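Local coordinates for protein elastinolytic metalloprotease (Pseudoalteromonas sp. CF6-2, PDB 6IK4) that probably hydrolyses peptide bonds in elastin and in bacterial peptidoglycan as a zinc-dependent endopeptidase of the M23 family, at residues Y77-N82 / N105-E110; G19-T24 / H118-L123; G27-S32 / G127-L132; G72-Y77 / T122-G127. All coordinates share one frame; numbering follows the deposited sequence.

Contact 1 (Y77-N82 / N105-E110); sequences YYHMSN and NQALCE
His79, Gln106 and Tyr78 carry the three hydrogen bonds that join residues 77-82 to the end of helix 104-107 and the turn after it. The N-H of His79 ND1 meets Ala107 O at 2.7 Å, nearly straight at 171°; the oxygen lies in the imidazole plane, whereas the nitrogen stands above the plane of the carbonyl. Gln106 points its amide the other way across the contact, NE2 to Met80 O at 3.1 Å, in the planes of both groups. A bend at chi2 (65°) brings the amide there, and Ser62 OG is a further partner of NE2. The third bond is more bent: Glu110 N reaches Tyr78 OH at 3.0 Å, and that hydroxyl also bonds to Gly111 O. In the M23 peptidase fold His79 is a predicted proton donor/acceptor. The bond to Ala107 O would hold the rotation of its ring, while His79 NE2 bonds to a glycerol, probably from the crystallisation liquor, near the zinc site. Van der Waals contacts fill in between the bonds. Leu108 CD2 approaches His79 CE1 to 3.5 Å, and Tyr78 CD2 lies over one face of the His79 ring, toward its rim. An alanine in place of Tyr78 would probably leave Glu110 N and Gly111 O without their common partner and open a gap over the His79 ring. Further along, Gln106 CG rests 3.7 Å from Ser81 CB.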
loop_
_atom_site.group_PDB
_atom_site.type_symbol
_atom_site.label_atom_id
_atom_site.label_comp_id
_atom_site.label_asym_id
_atom_site.label_seq_id
_atom_site.Cartn_x
_atom_site.Cartn_y
_atom_site.Cartn_z
ATOM N N TYR A 77 -5.389 -1.215 -3.272
ATOM C CA TYR A 77 -4.318 -0.562 -4.021
ATOM C C TYR A 77 -4.960 0.487 -4.916
ATOM O O TYR A 77 -5.670 0.130 -5.860
ATOM C CB TYR A 77 -3.534 -1.576 -4.871
ATOM C CG TYR A 77 -3.023 -2.761 -4.070
ATOM C CD1 TYR A 77 -3.885 -3.797 -3.683
ATOM C CD2 TYR A 77 -1.689 -2.839 -3.686
ATOM C CE1 TYR A 77 -3.424 -4.873 -2.928
ATOM C CE2 TYR A 77 -1.219 -3.914 -2.938
ATOM C CZ TYR A 77 -2.088 -4.917 -2.548
ATOM O OH TYR A 77 -1.620 -5.983 -1.793
ATOM N N TYR A 78 -4.677 1.765 -4.658
ATOM C CA TYR A 78 -5.292 2.864 -5.388
ATOM C C TYR A 78 -4.206 3.706 -6.069
ATOM O O TYR A 78 -3.028 3.645 -5.703
ATOM C CB TYR A 78 -6.176 3.726 -4.453
ATOM C CG TYR A 78 -6.973 4.782 -5.193
ATOM C CD1 TYR A 78 -7.958 4.421 -6.108
ATOM C CD2 TYR A 78 -6.720 6.134 -5.007
ATOM C CE1 TYR A 78 -8.684 5.388 -6.811
ATOM C CE2 TYR A 78 -7.442 7.104 -5.702
ATOM C CZ TYR A 78 -8.416 6.720 -6.605
ATOM O OH TYR A 78 -9.131 7.687 -7.303
ATOM N N HIS A 79 -4.625 4.456 -7.102
ATOM C CA HIS A 79 -3.736 5.173 -8.037
ATOM C C HIS A 79 -3.036 4.220 -9.010
ATOM O O HIS A 79 -1.880 4.439 -9.369
ATOM C CB HIS A 79 -2.679 6.031 -7.325
ATOM C CG HIS A 79 -3.223 6.988 -6.313
ATOM N ND1 HIS A 79 -4.227 7.889 -6.597
ATOM C CD2 HIS A 79 -2.858 7.218 -5.028
ATOM C CE1 HIS A 79 -4.470 8.620 -5.521
ATOM N NE2 HIS A 79 -3.657 8.231 -4.555
ATOM N N MET A 80 -3.743 3.186 -9.472
ATOM C CA MET A 80 -3.147 2.122 -10.269
ATOM C C MET A 80 -3.382 2.333 -11.763
ATOM O O MET A 80 -4.237 3.115 -12.188
ATOM C CB MET A 80 -3.722 0.754 -9.858
ATOM C CG MET A 80 -3.500 0.379 -8.392
ATOM S SD MET A 80 -1.742 0.146 -8.070
ATOM C CE MET A 80 -1.376 -1.342 -8.995
ATOM N N SER A 81 -2.624 1.577 -12.561
ATOM C CA SER A 81 -2.841 1.480 -14.000
ATOM C C SER A 81 -2.457 0.076 -14.456
ATOM O O SER A 81 -1.873 -0.709 -13.701
ATOM C CB SER A 81 -2.036 2.539 -14.760
ATOM O OG SER A 81 -0.653 2.216 -14.764
ATOM N N ASN A 82 -2.803 -0.239 -15.704
ATOM C CA ASN A 82 -2.439 -1.523 -16.313
ATOM C C ASN A 82 -2.842 -2.700 -15.432
ATOM O O ASN A 82 -2.069 -3.645 -15.244
ATOM C CB ASN A 82 -0.941 -1.600 -16.609
ATOM C CG ASN A 82 -0.456 -0.455 -17.471
ATOM O OD1 ASN A 82 0.055 0.549 -16.968
ATOM N ND2 ASN A 82 -0.615 -0.599 -18.781
ATOM N N ASN A 105 -4.148 11.910 -14.505
ATOM C CA ASN A 105 -5.567 11.604 -14.679
ATOM C C ASN A 105 -5.869 10.144 -14.363
ATOM O O ASN A 105 -6.900 9.840 -13.755
ATOM C CB ASN A 105 -6.018 11.940 -16.099
ATOM C CG ASN A 105 -6.174 13.432 -16.314
ATOM O OD1 ASN A 105 -6.309 14.194 -15.356
ATOM N ND2 ASN A 105 -6.161 13.856 -17.574
ATOM N N GLN A 106 -4.996 9.230 -14.784
ATOM C CA GLN A 106 -5.206 7.819 -14.468
ATOM C C GLN A 106 -5.087 7.561 -12.972
ATOM O O GLN A 106 -5.837 6.748 -12.415
ATOM C CB GLN A 106 -4.210 6.955 -15.230
ATOM C CG GLN A 106 -4.285 5.467 -14.877
ATOM C CD GLN A 106 -5.601 4.860 -15.279
ATOM O OE1 GLN A 106 -6.231 5.312 -16.231
ATOM N NE2 GLN A 106 -6.036 3.838 -14.550
ATOM N N ALA A 107 -4.135 8.228 -12.310
ATOM C CA ALA A 107 -3.954 8.046 -10.874
ATOM C C ALA A 107 -5.198 8.438 -10.091
ATOM O O ALA A 107 -5.470 7.870 -9.026
ATOM C CB ALA A 107 -2.763 8.869 -10.382
ATOM N N LEU A 108 -5.955 9.410 -10.587
ATOM C CA LEU A 108 -7.109 9.938 -9.875
ATOM C C LEU A 108 -8.413 9.586 -10.586
ATOM O O LEU A 108 -9.362 10.367 -10.594
ATOM C CB LEU A 108 -6.967 11.447 -9.694
ATOM C CG LEU A 108 -5.706 11.835 -8.915
ATOM C CD1 LEU A 108 -5.617 13.340 -8.737
ATOM C CD2 LEU A 108 -5.684 11.135 -7.561
ATOM N N CYS A 109 -8.480 8.390 -11.177
ATOM C CA CYS A 109 -9.655 8.018 -11.957
ATOM C C CYS A 109 -10.920 7.928 -11.108
ATOM O O CYS A 109 -12.023 7.984 -11.659
ATOM C CB CYS A 109 -9.394 6.700 -12.704
ATOM S SG CYS A 109 -9.799 5.154 -11.828
ATOM N N GLU A 110 -10.801 7.797 -9.784
ATOM C CA GLU A 110 -11.960 7.842 -8.897
ATOM C C GLU A 110 -11.899 9.024 -7.936
ATOM O O GLU A 110 -12.578 9.018 -6.907
ATOM C CB GLU A 110 -12.106 6.543 -8.098
ATOM C CG GLU A 110 -12.526 5.341 -8.906
ATOM C CD GLU A 110 -12.880 4.165 -8.007
ATOM O OE1 GLU A 110 -13.783 4.312 -7.158
ATOM O OE2 GLU A 110 -12.240 3.102 -8.134
#

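Contact 2 (G19-T24 / H118-L123); sequences GAHSNT and HVHFTL. With ZN (zinc ion), chain B.
The zinc site of the M23 peptidase fold is built here, where His21 from a loop and His120 from strand 119-125 bind the same ion. His120 is the second histidine of the His-x-His motif that begins at His118, and Asp34 on the neighbouring strand 32-36 is the third protein ligand. His21 coordinates through NE2 at 2.1 Å from the zinc, His120 through ND1 at 2.0 Å. The two imidazoles meet rim to rim, their planes 47° apart, and the ion rather than any hydrogen bond brings His21 NE2 and His120 ND1 within 3.3 Å of each other.

Each ligand is fixed from behind by an oxygen. CG of His21 sits in the crowded position between the backbone N and the carbonyl carbon (chi1 51°), and from there ND1 gives its hydrogen to Gly19 O at 2.9 Å, in the planes of both groups. Tyr149 stacks on this ring. His120 NE2 donates to Asn23 OD1 at 2.8 Å; the oxygen lies close to the ring plane, but the donor is tilted from the plane of the amide. Such second-shell carbonyls would be expected to set the rotation of the rings and to make the coordinating nitrogens somewhat richer in electrons. Thr122 OG1, which hydrogen-bonds to Ser32 OG, comes to 3.5 Å from Asn23 OD1, and Ser22 O lies 4.0 Å from His120 CE1, in the plane of that ring.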
loop_
_atom_site.group_PDB
_atom_site.type_symbol
_atom_site.label_atom_id
_atom_site.label_comp_id
_atom_site.label_asym_id
_atom_site.label_seq_id
_atom_site.Cartn_x
_atom_site.Cartn_y
_atom_site.Cartn_z
ATOM N N GLY A 19 3.977 8.508 5.941
ATOM C CA GLY A 19 3.333 8.181 7.196
ATOM C C GLY A 19 1.950 7.581 7.018
ATOM O O GLY A 19 1.290 7.736 5.985
ATOM N N ALA A 20 1.491 6.911 8.077
ATOM C CA ALA A 20 0.173 6.291 8.050
ATOM C C ALA A 20 -0.922 7.350 8.026
ATOM O O ALA A 20 -0.807 8.406 8.658
ATOM C CB ALA A 20 -0.000 5.366 9.259
ATOM N N HIS A 21 -1.982 7.068 7.268
ATOM C CA HIS A 21 -3.110 7.979 7.145
ATOM C C HIS A 21 -4.370 7.174 6.883
ATOM O O HIS A 21 -4.318 5.992 6.534
ATOM C CB HIS A 21 -2.889 9.024 6.031
ATOM C CG HIS A 21 -2.472 8.438 4.711
ATOM N ND1 HIS A 21 -1.204 7.940 4.487
ATOM C CD2 HIS A 21 -3.146 8.285 3.544
ATOM C CE1 HIS A 21 -1.116 7.505 3.242
ATOM N NE2 HIS A 21 -2.282 7.701 2.648
ATOM N N SER A 22 -5.516 7.825 7.076
ATOM C CA SER A 22 -6.769 7.188 6.715
ATOM C C SER A 22 -6.899 7.124 5.197
ATOM O O SER A 22 -6.141 7.755 4.447
ATOM C CB SER A 22 -7.960 7.943 7.312
ATOM O OG SER A 22 -8.327 9.017 6.458
ATOM N N ASN A 23 -7.904 6.368 4.745
ATOM C CA ASN A 23 -8.103 6.195 3.314
ATOM C C ASN A 23 -8.293 7.531 2.612
ATOM O O ASN A 23 -7.840 7.697 1.476
ATOM C CB ASN A 23 -9.301 5.286 3.044
ATOM C CG ASN A 23 -9.457 4.968 1.572
ATOM O OD1 ASN A 23 -8.489 4.614 0.898
ATOM N ND2 ASN A 23 -10.676 5.110 1.058
ATOM N N THR A 24 -8.929 8.500 3.279
ATOM C CA THR A 24 -9.135 9.820 2.689
ATOM C C THR A 24 -8.048 10.815 3.042
ATOM O O THR A 24 -7.949 11.854 2.379
ATOM C CB THR A 24 -10.466 10.423 3.144
ATOM O OG1 THR A 24 -10.425 10.627 4.559
ATOM C CG2 THR A 24 -11.623 9.503 2.790
ATOM N N HIS A 118 2.551 7.155 -6.987
ATOM C CA HIS A 118 2.692 6.269 -5.840
ATOM C C HIS A 118 1.473 5.356 -5.829
ATOM O O HIS A 118 0.483 5.613 -6.515
ATOM C CB HIS A 118 2.788 7.046 -4.527
ATOM C CG HIS A 118 1.517 7.749 -4.152
ATOM N ND1 HIS A 118 1.155 8.968 -4.687
ATOM C CD2 HIS A 118 0.531 7.409 -3.290
ATOM C CE1 HIS A 118 -0.000 9.348 -4.168
ATOM N NE2 HIS A 118 -0.401 8.419 -3.319
ATOM N N VAL A 119 1.537 4.298 -5.029
ATOM C CA VAL A 119 0.344 3.502 -4.733
ATOM C C VAL A 119 -0.133 3.852 -3.329
ATOM O O VAL A 119 0.670 3.949 -2.395
ATOM C CB VAL A 119 0.611 1.992 -4.878
ATOM C CG1 VAL A 119 1.784 1.541 -4.006
ATOM C CG2 VAL A 119 -0.658 1.194 -4.519
ATOM N N HIS A 120 -1.433 4.111 -3.201
ATOM C CA HIS A 120 -2.100 4.302 -1.922
ATOM C C HIS A 120 -2.548 2.921 -1.465
ATOM O O HIS A 120 -3.442 2.329 -2.070
ATOM C CB HIS A 120 -3.277 5.268 -2.102
ATOM C CG HIS A 120 -4.194 5.381 -0.920
ATOM N ND1 HIS A 120 -3.939 6.217 0.145
ATOM C CD2 HIS A 120 -5.399 4.815 -0.673
ATOM C CE1 HIS A 120 -4.937 6.145 1.009
ATOM N NE2 HIS A 120 -5.836 5.299 0.538
ATOM N N PHE A 121 -1.911 2.408 -0.418
ATOM C CA PHE A 121 -2.074 1.033 0.057
ATOM C C PHE A 121 -2.872 1.031 1.358
ATOM O O PHE A 121 -2.492 1.716 2.306
ATOM C CB PHE A 121 -0.680 0.428 0.257
ATOM C CG PHE A 121 -0.655 -0.942 0.884
ATOM C CD1 PHE A 121 -0.784 -2.082 0.105
ATOM C CD2 PHE A 121 -0.410 -1.086 2.243
ATOM C CE1 PHE A 121 -0.720 -3.351 0.681
ATOM C CE2 PHE A 121 -0.352 -2.348 2.826
ATOM C CZ PHE A 121 -0.502 -3.476 2.041
ATOM N N THR A 122 -3.952 0.235 1.425
ATOM C CA THR A 122 -4.889 0.287 2.550
ATOM C C THR A 122 -5.170 -1.115 3.076
ATOM O O THR A 122 -5.383 -2.038 2.288
ATOM C CB THR A 122 -6.231 0.937 2.138
ATOM O OG1 THR A 122 -5.995 2.240 1.587
ATOM C CG2 THR A 122 -7.244 1.016 3.336
ATOM N N LEU A 123 -5.197 -1.257 4.406
ATOM C CA LEU A 123 -5.584 -2.504 5.069
ATOM C C LEU A 123 -7.051 -2.442 5.483
ATOM O O LEU A 123 -7.491 -1.459 6.097
ATOM C CB LEU A 123 -4.716 -2.766 6.304
ATOM C CG LEU A 123 -5.038 -4.052 7.085
ATOM C CD1 LEU A 123 -4.710 -5.299 6.246
ATOM C CD2 LEU A 123 -4.296 -4.101 8.435
HETATM ZN ZN ZN B . -2.532 7.643 0.564
#

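Contact 3 (G27-S32 / G127-L132); sequences GYPYSS and GQQVSL
Ser31 and Ser131 bring the two backbones to 4.4 Å between their CA atoms, and the touching parts, 29-32 and 129-132, run 79° apart end to end. The contact joins the loop leading into strand 32-36 to the chain that leaves the hairpin of strands 119-125 and 128-129 in the M23 fold. The first segment is strongly kinked: a cis peptide precedes Pro29, Tyr30 centres an inverse gamma turn, and Ser31 with Ser32 forms a classic beta bulge opposite His21. The turn leaves Tyr30 O to accept Leu132 N at 2.9 Å, an almost straight bond.

Among the side chains, Ser31 OG donates to Gln129 OE1 at 2.6 Å, in the carbonyl plane and on a lone pair; the same oxygen also accepts Asn23 N, so two donors hold the amide. Gln129 turns CG between its N and its carbonyl carbon (chi1 71°), which lays the chain across the proline, CG 3.8 Å from Pro29 CD. Pro29 CB meets Ser131 CB, also at 3.8 Å. Leu132 packs its branch point on the serine backbone, CG to Ser31 O at 3.4 Å. Ser131 OG bonds to His133 N and to a water that accepts from Tyr30 N, 2.9 Å from each of OG and N.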
loop_
_atom_site.group_PDB
_atom_site.type_symbol
_atom_site.label_atom_id
_atom_site.label_comp_id
_atom_site.label_asym_id
_atom_site.label_seq_id
_atom_site.Cartn_x
_atom_site.Cartn_y
_atom_site.Cartn_z
ATOM N N GLY A 27 -9.267 12.252 9.470
ATOM C CA GLY A 27 -9.941 11.383 10.423
ATOM C C GLY A 27 -9.262 10.026 10.590
ATOM O O GLY A 27 -8.141 9.793 10.136
ATOM N N TYR A 28 -9.989 9.122 11.255
ATOM C CA TYR A 28 -9.490 7.805 11.679
ATOM C C TYR A 28 -10.140 6.642 10.924
ATOM O O TYR A 28 -11.206 6.805 10.322
ATOM C CB TYR A 28 -9.758 7.588 13.169
ATOM C CG TYR A 28 -8.915 8.389 14.113
ATOM C CD1 TYR A 28 -7.576 8.075 14.321
ATOM C CD2 TYR A 28 -9.470 9.435 14.842
ATOM C CE1 TYR A 28 -6.808 8.805 15.208
ATOM C CE2 TYR A 28 -8.710 10.171 15.732
ATOM C CZ TYR A 28 -7.383 9.854 15.912
ATOM O OH TYR A 28 -6.628 10.589 16.797
ATOM N N PRO A 29 -9.527 5.444 10.976
ATOM C CA PRO A 29 -8.232 5.051 11.554
ATOM C C PRO A 29 -7.092 5.281 10.562
ATOM O O PRO A 29 -7.392 5.584 9.410
ATOM C CB PRO A 29 -8.419 3.563 11.835
ATOM C CG PRO A 29 -9.350 3.106 10.762
ATOM C CD PRO A 29 -10.214 4.296 10.358
ATOM N N TYR A 30 -5.829 5.146 10.980
ATOM C CA TYR A 30 -4.703 5.311 10.051
ATOM C C TYR A 30 -4.444 3.955 9.410
ATOM O O TYR A 30 -3.637 3.154 9.889
ATOM C CB TYR A 30 -3.469 5.852 10.753
ATOM C CG TYR A 30 -3.739 7.167 11.451
ATOM C CD1 TYR A 30 -4.750 8.018 11.006
ATOM C CD2 TYR A 30 -3.002 7.543 12.568
ATOM C CE1 TYR A 30 -5.012 9.225 11.664
ATOM C CE2 TYR A 30 -3.250 8.736 13.224
ATOM C CZ TYR A 30 -4.257 9.569 12.770
ATOM O OH TYR A 30 -4.494 10.745 13.447
ATOM N N SER A 31 -5.129 3.724 8.300
ATOM C CA SER A 31 -5.210 2.433 7.627
ATOM C C SER A 31 -4.300 2.310 6.414
ATOM O O SER A 31 -4.202 1.217 5.845
ATOM C CB SER A 31 -6.636 2.212 7.149
ATOM O OG SER A 31 -6.941 3.179 6.163
ATOM N N SER A 32 -3.682 3.401 5.972
ATOM C CA SER A 32 -3.106 3.464 4.641
ATOM C C SER A 32 -1.675 3.995 4.675
ATOM O O SER A 32 -1.292 4.750 5.572
ATOM C CB SER A 32 -3.958 4.360 3.725
ATOM O OG SER A 32 -5.310 3.918 3.676
ATOM N N GLY A 127 -14.165 -5.661 4.775
ATOM C CA GLY A 127 -14.446 -4.589 3.838
ATOM C C GLY A 127 -14.382 -3.190 4.413
ATOM O O GLY A 127 -14.725 -2.231 3.707
ATOM N N GLN A 128 -13.955 -3.038 5.662
ATOM C CA GLN A 128 -13.847 -1.745 6.325
ATOM C C GLN A 128 -12.386 -1.451 6.615
ATOM O O GLN A 128 -11.646 -2.338 7.037
ATOM C CB GLN A 128 -14.631 -1.737 7.643
ATOM C CG GLN A 128 -16.121 -1.987 7.481
ATOM C CD GLN A 128 -16.787 -0.868 6.708
ATOM O OE1 GLN A 128 -16.798 0.282 7.149
ATOM N NE2 GLN A 128 -17.346 -1.197 5.547
ATOM N N GLN A 129 -11.965 -0.201 6.434
ATOM C CA GLN A 129 -10.570 0.093 6.715
ATOM C C GLN A 129 -10.298 -0.063 8.208
ATOM O O GLN A 129 -11.164 0.189 9.054
ATOM C CB GLN A 129 -10.199 1.501 6.215
ATOM C CG GLN A 129 -10.808 2.616 7.013
ATOM C CD GLN A 129 -10.437 3.982 6.460
ATOM O OE1 GLN A 129 -9.257 4.283 6.228
ATOM N NE2 GLN A 129 -11.447 4.822 6.245
ATOM N N VAL A 130 -9.088 -0.522 8.533
ATOM C CA VAL A 130 -8.688 -0.763 9.911
ATOM C C VAL A 130 -7.306 -0.165 10.134
ATOM O O VAL A 130 -6.525 0.019 9.199
ATOM C CB VAL A 130 -8.691 -2.266 10.269
ATOM C CG1 VAL A 130 -10.106 -2.809 10.271
ATOM C CG2 VAL A 130 -7.837 -3.037 9.280
ATOM N N SER A 131 -7.004 0.126 11.395
ATOM C CA SER A 131 -5.749 0.793 11.717
ATOM C C SER A 131 -4.569 -0.115 11.404
ATOM O O SER A 131 -4.637 -1.333 11.593
ATOM C CB SER A 131 -5.718 1.194 13.189
ATOM O OG SER A 131 -4.434 1.674 13.554
ATOM N N LEU A 132 -3.483 0.487 10.909
ATOM C CA LEU A 132 -2.234 -0.236 10.708
ATOM C C LEU A 132 -1.427 -0.384 11.985
ATOM O O LEU A 132 -0.411 -1.091 11.976
ATOM C CB LEU A 132 -1.367 0.466 9.654
ATOM C CG LEU A 132 -1.857 0.419 8.203
ATOM C CD1 LEU A 132 -0.976 1.340 7.347
ATOM C CD2 LEU A 132 -1.835 -0.999 7.667
HETATM O O HOH W 1 -5.238 4.500 13.749
#

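Contact 4 (G72-Y77 / T122-G127); sequences GFATNY and TLLQNG
Ala74 with Leu124 and Asn76 with Thr122 are hydrogen-bonded pairs of an antiparallel strand pair in the central sheet of the M23 fold, the axes of 73-77 and 122-125 running at 152°. In each pair both N-H groups are used, with Leu124 N to Ala74 O at 2.8 Å. This is the tight, buried part. On the face of these four residues, Leu124 CD1 rests on Asn76 CB at 3.6 Å, and the carboxamide of Asn76 is held by Asn64 and Arg66. A water completes that corner, linking Asn76 ND2 to Thr122 OG1.

Toward the Gly72 and Asn126 end the contact is more open, with Phe73 and Gln125 partly exposed. These two form a non-hydrogen-bonded pair on the opposite face, where the glutamine chain, its CG anti to the backbone N (chi1 -168°), lies extended over one face of the ring. CG makes a CH-pi contact 3.9 Å from the ring centroid, and the amide stacks at 21° to the ring. Leu123 CD1 touches the ring at CD1, 4.3 Å away, and Phe3 stacks on it. An alanine at Phe73 would probably leave the Gln125 chain free to swing and Phe3 without its stacking partner. Past this pair Asn126 N still reaches Gly72 O at 3.0 Å, but the next link is indirect: a water donates to Gly72 O at 2.9 Å and accepts from Gly127 N at 2.8 Å.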
loop_
_atom_site.group_PDB
_atom_site.type_symbol
_atom_site.label_atom_id
_atom_site.label_comp_id
_atom_site.label_asym_id
_atom_site.label_seq_id
_atom_site.Cartn_x
_atom_site.Cartn_y
_atom_site.Cartn_z
ATOM N N GLY A 72 -10.738 -12.655 5.516
ATOM C CA GLY A 72 -11.504 -11.424 5.507
ATOM C C GLY A 72 -10.692 -10.156 5.677
ATOM O O GLY A 72 -11.257 -9.060 5.566
ATOM N N PHE A 73 -9.400 -10.261 5.973
ATOM C CA PHE A 73 -8.508 -9.125 5.776
ATOM C C PHE A 73 -8.258 -8.922 4.291
ATOM O O PHE A 73 -8.278 -9.869 3.505
ATOM C CB PHE A 73 -7.173 -9.346 6.489
ATOM C CG PHE A 73 -7.264 -9.177 7.965
ATOM C CD1 PHE A 73 -7.221 -7.907 8.531
ATOM C CD2 PHE A 73 -7.444 -10.277 8.791
ATOM C CE1 PHE A 73 -7.330 -7.737 9.909
ATOM C CE2 PHE A 73 -7.550 -10.112 10.166
ATOM C CZ PHE A 73 -7.494 -8.836 10.720
ATOM N N ALA A 74 -7.983 -7.675 3.913
ATOM C CA ALA A 74 -7.807 -7.352 2.513
ATOM C C ALA A 74 -6.853 -6.176 2.415
ATOM O O ALA A 74 -6.757 -5.356 3.334
ATOM C CB ALA A 74 -9.140 -7.001 1.829
ATOM N N THR A 75 -6.153 -6.097 1.296
ATOM C CA THR A 75 -5.366 -4.914 0.993
ATOM C C THR A 75 -5.925 -4.270 -0.268
ATOM O O THR A 75 -6.278 -4.960 -1.230
ATOM C CB THR A 75 -3.877 -5.248 0.837
ATOM O OG1 THR A 75 -3.703 -6.367 -0.050
ATOM C CG2 THR A 75 -3.284 -5.590 2.207
ATOM N N ASN A 76 -6.013 -2.947 -0.245
ATOM C CA ASN A 76 -6.534 -2.176 -1.360
ATOM C C ASN A 76 -5.396 -1.353 -1.941
ATOM O O ASN A 76 -4.528 -0.885 -1.201
ATOM C CB ASN A 76 -7.682 -1.281 -0.897
ATOM C CG ASN A 76 -8.585 -0.857 -2.035
ATOM O OD1 ASN A 76 -9.560 -1.539 -2.347
ATOM N ND2 ASN A 76 -8.256 0.272 -2.673
ATOM N N TYR A 77 -5.389 -1.215 -3.272
ATOM C CA TYR A 77 -4.318 -0.562 -4.021
ATOM C C TYR A 77 -4.960 0.487 -4.916
ATOM O O TYR A 77 -5.670 0.130 -5.860
ATOM C CB TYR A 77 -3.534 -1.576 -4.871
ATOM C CG TYR A 77 -3.023 -2.761 -4.070
ATOM C CD1 TYR A 77 -3.885 -3.797 -3.683
ATOM C CD2 TYR A 77 -1.689 -2.839 -3.686
ATOM C CE1 TYR A 77 -3.424 -4.873 -2.928
ATOM C CE2 TYR A 77 -1.219 -3.914 -2.938
ATOM C CZ TYR A 77 -2.088 -4.917 -2.548
ATOM O OH TYR A 77 -1.620 -5.983 -1.793
ATOM N N THR A 122 -3.952 0.235 1.425
ATOM C CA THR A 122 -4.889 0.287 2.550
ATOM C C THR A 122 -5.170 -1.115 3.076
ATOM O O THR A 122 -5.383 -2.038 2.288
ATOM C CB THR A 122 -6.231 0.937 2.138
ATOM O OG1 THR A 122 -5.995 2.240 1.587
ATOM C CG2 THR A 122 -7.244 1.016 3.336
ATOM N N LEU A 123 -5.197 -1.257 4.406
ATOM C CA LEU A 123 -5.584 -2.504 5.069
ATOM C C LEU A 123 -7.051 -2.442 5.483
ATOM O O LEU A 123 -7.491 -1.459 6.097
ATOM C CB LEU A 123 -4.716 -2.766 6.304
ATOM C CG LEU A 123 -5.038 -4.052 7.085
ATOM C CD1 LEU A 123 -4.710 -5.299 6.246
ATOM C CD2 LEU A 123 -4.296 -4.101 8.435
ATOM N N LEU A 124 -7.793 -3.510 5.191
ATOM C CA LEU A 124 -9.198 -3.584 5.528
ATOM C C LEU A 124 -9.471 -4.901 6.239
ATOM O O LEU A 124 -8.723 -5.870 6.101
ATOM C CB LEU A 124 -10.088 -3.486 4.277
ATOM C CG LEU A 124 -9.934 -2.243 3.404
ATOM C CD1 LEU A 124 -9.010 -2.537 2.257
ATOM C CD2 LEU A 124 -11.295 -1.792 2.891
ATOM N N GLN A 125 -10.554 -4.915 7.010
ATOM C CA GLN A 125 -11.111 -6.161 7.519
ATOM C C GLN A 125 -12.620 -6.093 7.343
ATOM O O GLN A 125 -13.226 -5.054 7.609
ATOM C CB GLN A 125 -10.762 -6.411 9.000
ATOM C CG GLN A 125 -11.108 -7.879 9.408
ATOM C CD GLN A 125 -11.097 -8.139 10.900
ATOM O OE1 GLN A 125 -10.670 -7.299 11.688
ATOM N NE2 GLN A 125 -11.580 -9.315 11.297
ATOM N N ASN A 126 -13.228 -7.189 6.895
ATOM C CA ASN A 126 -14.671 -7.183 6.625
ATOM C C ASN A 126 -15.055 -6.031 5.698
ATOM O O ASN A 126 -16.124 -5.436 5.849
ATOM C CB ASN A 126 -15.496 -7.071 7.913
ATOM C CG ASN A 126 -15.078 -8.052 8.984
ATOM O OD1 ASN A 126 -14.847 -7.673 10.138
ATOM N ND2 ASN A 126 -15.023 -9.313 8.629
ATOM N N GLY A 127 -14.165 -5.661 4.775
ATOM C CA GLY A 127 -14.446 -4.589 3.838
ATOM C C GLY A 127 -14.382 -3.190 4.413
ATOM O O GLY A 127 -14.725 -2.231 3.707
HETATM O O HOH W 2 -11.774 -6.780 3.909
HETATM O O HOH W 3 -6.188 1.700 -1.160
#

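How the contacts relate
Contacts 2 and 4 both use strand 119-125 and share Thr122 and Leu123; contact 3 lies just beyond it, at strand 128-129, and contact 1 is on the neighbouring strand 73-81. Contacts 2, 3 and 4 cluster, their centres about 8 to 11 Å apart, whereas contact 1 sits about 13 Å from contact 2 and about 20 Å from contact 3. Strand 73-81 connects contacts 1 and 4 through Tyr77. Along the chain, contact 1 is nested within the loops closed by the other three, and contacts 2 and 3 cross. Distant parts of the sequence thus meet on one sheet, with zinc ligands His21 and His120 and predicted catalytic His79 and His118 at contacts 1 and 2; Asp34 joins from strand 32-36.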